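Local atomic coordinates of putative N-acetylmuramoyl-L-alanine amidase,autolysin cwp6 (Peptoclostridium difficile, PDB entry 5J72), a protein that probably hydrolyses the amide bond between N-acetylmuramoyl and L-alanine in peptidoglycan, using a zinc-dependent amidase domain, and carries CWB2 modules that attach it to the cell wall. Residues L200-P205 with I225-V231. Sequence-based numbering, arbitrary orientation. Where two conformers were deposited one is given.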
ATOM      1  N   LEU A 200       4.295  27.179  -2.522  1.00 18.84           N
ATOM      2  CA  LEU A 200       5.573  27.567  -1.958  1.00 19.85           C
ATOM      3  C   LEU A 200       5.352  28.926  -1.215  1.00 19.85           C
ATOM      4  O   LEU A 200       5.815  29.109  -0.096  1.00 18.91           O
ATOM      5  CB  LEU A 200       6.651  27.831  -3.051  1.00 21.33           C
ATOM      6  CG  LEU A 200       7.246  26.568  -3.681  1.00 22.90           C
ATOM      7  CD1 LEU A 200       8.099  26.951  -4.834  1.00 24.30           C
ATOM      8  CD2 LEU A 200       8.081  25.844  -2.615  1.00 21.28           C
ATOM      9  N   LYS A 201       4.636  29.866  -1.825  1.00 16.68           N
ATOM     10  CA  LYS A 201       4.414  31.139  -1.107  1.00 19.01           C
ATOM     11  C   LYS A 201       3.615  30.950   0.197  1.00 21.23           C
ATOM     12  O   LYS A 201       3.940  31.538   1.253  1.00 20.15           O
ATOM     13  CB  LYS A 201       3.592  32.119  -2.005  1.00 22.06           C
ATOM     14  CG  LYS A 201       4.471  32.666  -3.147  1.00 27.52           C
ATOM     15  CD  LYS A 201       3.604  33.685  -4.029  1.00 39.43           C
ATOM     16  CE  LYS A 201       4.433  34.417  -5.090  1.00 52.36           C
ATOM     17  NZ  LYS A 201       5.399  35.446  -4.512  1.00 51.23           N
ATOM     18  N   ARG A 202       2.588  30.131   0.128  1.00 18.13           N
ATOM     19  CA  ARG A 202       1.745  29.898   1.316  1.00 14.48           C
ATOM     20  C   ARG A 202       2.543  29.234   2.450  1.00 14.73           C
ATOM     21  O   ARG A 202       2.363  29.618   3.604  1.00 16.88           O
ATOM     22  CB  ARG A 202       0.556  28.951   0.936  1.00 16.81           C
ATOM     23  CG  ARG A 202      -0.580  29.013   1.983  1.00 17.78           C
ATOM     24  CD  ARG A 202      -1.591  27.843   1.779  1.00 21.60           C
ATOM     25  NE  ARG A 202      -0.963  26.535   1.977  1.00 20.04           N
ATOM     26  CZ  ARG A 202      -0.694  26.037   3.180  1.00 19.85           C
ATOM     27  NH1 ARG A 202      -0.072  24.871   3.292  1.00 19.01           N
ATOM     28  NH2 ARG A 202      -1.045  26.710   4.287  1.00 18.84           N
ATOM     29  N   LEU A 203       3.397  28.255   2.120  1.00 15.57           N
ATOM     30  CA  LEU A 203       4.190  27.532   3.169  1.00 14.14           C
ATOM     31  C   LEU A 203       5.254  28.426   3.790  1.00 17.18           C
ATOM     32  O   LEU A 203       5.733  28.083   4.874  1.00 15.66           O
ATOM     33  CB  LEU A 203       4.950  26.309   2.554  1.00 15.31           C
ATOM     34  CG  LEU A 203       3.970  25.205   2.089  1.00 16.25           C
ATOM     35  CD1 LEU A 203       4.669  24.200   1.185  1.00 13.14           C
ATOM     36  CD2 LEU A 203       3.444  24.454   3.301  1.00 15.88           C
ATOM     37  N   ASN A 204       5.660  29.486   3.082  1.00 18.18           N
ATOM     38  CA  ASN A 204       6.712  30.447   3.508  1.00 17.88           C
ATOM     39  C   ASN A 204       8.003  29.711   3.996  1.00 19.76           C
ATOM     40  O   ASN A 204       8.459  29.888   5.125  1.00 20.76           O
ATOM     41  CB  ASN A 204       6.215  31.322   4.618  1.00 20.58           C
ATOM     42  CG  ASN A 204       7.201  32.559   4.727  1.00 25.76           C
ATOM     43  OD1 ASN A 204       7.641  33.082   3.675  1.00 31.73           O
ATOM     44  ND2 ASN A 204       7.585  32.945   5.852  1.00 25.12           N
ATOM     45  N   PRO A 205       8.554  28.838   3.175  1.00 17.65           N
ATOM     46  CA  PRO A 205       9.764  28.127   3.626  1.00 15.20           C
ATOM     47  C   PRO A 205      10.985  29.032   3.603  1.00 19.18           C
ATOM     48  O   PRO A 205      10.983  30.074   2.934  1.00 19.80           O
ATOM     49  CB  PRO A 205       9.918  27.022   2.561  1.00 17.40           C
ATOM     50  CG  PRO A 205       9.358  27.679   1.309  1.00 18.19           C
ATOM     51  CD  PRO A 205       8.162  28.481   1.811  1.00 17.75           C
ATOM     52  N   ILE A 225      11.649  29.277  -8.781  1.00 25.60           N
ATOM     53  CA  ILE A 225      11.335  28.976  -7.381  1.00 23.51           C
ATOM     54  C   ILE A 225      11.734  30.206  -6.557  1.00 25.43           C
ATOM     55  O   ILE A 225      10.943  30.660  -5.737  1.00 26.60           O
ATOM     56  CB  ILE A 225      12.170  27.751  -6.965  1.00 24.17           C
ATOM     57  CG1 ILE A 225      11.541  26.460  -7.648  1.00 25.09           C
ATOM     58  CG2 ILE A 225      12.202  27.609  -5.408  1.00 21.01           C
ATOM     59  CD1 ILE A 225      12.466  25.259  -7.461  1.00 24.72           C
ATOM     60  N   LYS A 226      12.946  30.747  -6.777  1.00 23.07           N
ATOM     61  CA  LYS A 226      13.354  31.919  -5.948  1.00 28.24           C
ATOM     62  C   LYS A 226      12.493  33.146  -6.247  1.00 29.03           C
ATOM     63  O   LYS A 226      12.378  34.041  -5.398  1.00 28.48           O
ATOM     64  CB  LYS A 226      14.830  32.237  -6.169  1.00 25.60           C
ATOM     65  CG  LYS A 226      15.696  31.136  -5.608  1.00 26.62           C
ATOM     66  CD  LYS A 226      17.147  31.398  -5.984  1.00 35.69           C
ATOM     67  CE  LYS A 226      18.028  30.795  -4.941  1.00 45.93           C
ATOM     68  NZ  LYS A 226      19.388  30.513  -5.454  1.00 56.63           N
ATOM     69  N   SER A 227      11.877  33.219  -7.432  1.00 27.49           N
ATOM     70  CA  SER A 227      11.003  34.361  -7.696  1.00 28.76           C
ATOM     71  C   SER A 227       9.783  34.203  -6.913  1.00 28.70           C
ATOM     72  O   SER A 227       9.161  35.199  -6.545  1.00 29.85           O
ATOM     73  CB  SER A 227      10.596  34.433  -9.162  1.00 30.80           C
ATOM     74  OG  SER A 227      11.713  34.960  -9.845  1.00 42.86           O
ATOM     75  N   ALA A 228       9.393  32.976  -6.643  1.00 26.76           N
ATOM     76  CA  ALA A 228       8.200  32.791  -5.835  1.00 26.30           C
ATOM     77  C   ALA A 228       8.502  33.116  -4.392  1.00 26.71           C
ATOM     78  O   ALA A 228       7.749  33.879  -3.781  1.00 26.32           O
ATOM     79  CB  ALA A 228       7.686  31.338  -5.945  1.00 28.35           C
ATOM     80  N   VAL A 229       9.576  32.538  -3.826  1.00 23.91           N
ATOM     81  CA  VAL A 229       9.965  32.750  -2.430  1.00 23.53           C
ATOM     82  C   VAL A 229      11.471  32.728  -2.470  1.00 24.22           C
ATOM     83  O   VAL A 229      12.038  31.767  -3.012  1.00 21.51           O
ATOM     84  CB  VAL A 229       9.409  31.654  -1.483  0.59 26.65           C
ATOM     85  CG1 VAL A 229       9.770  31.966  -0.020  0.59 23.95           C
ATOM     86  CG2 VAL A 229       7.883  31.558  -1.645  0.59 25.30           C
ATOM     87  N   ASN A 230      12.142  33.786  -1.921  1.00 18.87           N
ATOM     88  CA  ASN A 230      13.594  33.873  -2.028  1.00 18.42           C
ATOM     89  C   ASN A 230      14.302  32.981  -1.045  1.00 19.02           C
ATOM     90  O   ASN A 230      15.030  33.442  -0.160  1.00 20.77           O
ATOM     91  CB  ASN A 230      14.052  35.316  -1.827  1.00 18.54           C
ATOM     92  CG  ASN A 230      15.478  35.491  -2.273  1.00 23.18           C
ATOM     93  OD1 ASN A 230      15.909  34.789  -3.225  1.00 23.90           O
ATOM     94  ND2 ASN A 230      16.273  36.382  -1.710  1.00 21.22           N
ATOM     95  N   VAL A 231      14.115  31.655  -1.233  1.00 21.67           N
ATOM     96  CA  VAL A 231      14.730  30.685  -0.336  1.00 19.34           C
ATOM     97  C   VAL A 231      16.184  30.322  -0.695  1.00 20.16           C
ATOM     98  O   VAL A 231      16.641  30.602  -1.787  1.00 22.42           O
ATOM     99  CB  VAL A 231      13.940  29.350  -0.493  1.00 18.10           C
ATOM    100  CG1 VAL A 231      12.496  29.496   0.037  1.00 20.27           C
ATOM    101  CG2 VAL A 231      13.945  28.909  -1.988  1.00 21.13           C
TER
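Two consecutive helix-to-strand turns meet on one face of the parallel four-stranded sheet in the first CWB2 repeat: helix 194-203 runs out towards strand 207-211, and helix 219-228 towards the edge strand 232-236. Their C-terminal ends lie side by side, with CA atoms 5.9 Å apart for Lys-201 and Val-229 and 6.8 Å for Pro-205 and Val-231; 346 Å² is buried in all.

Apolar contacts make up most of the interface. Val-229, the first residue to depart from helical geometry, is the most covered (75 Å²) and sends its CA-to-CB bond toward the other helix end. Its CG2 packs 3.5 Å from Lys-201 CA and 4.2 Å from Leu-200 CB, while its CG1 lies 4.3 Å from Pro-205 CD. Deeper in, Leu-200 CD1 meets Ile-225 CG2 at 4.2 Å, and Leu-200, Ile-225 and Val-231 all touch Val-208 of the intervening strand, so the contact continues into the core over the sheet. Beyond the helices, Pro-205 CG rests 3.8 Å from Val-231 CG1.

Chain direction changes on both sides: Asn-204 adopts positive phi (49°), and Asn-230 centres an inverse gamma turn, with Val-231 N hydrogen-bonded to Val-229 O at 2.7 Å.

One polar link lies at the exposed side of the contact: Lys-201 reaches across the helix end, and its NZ donates a hydrogen bond to Ala-228 O at 2.9 Å.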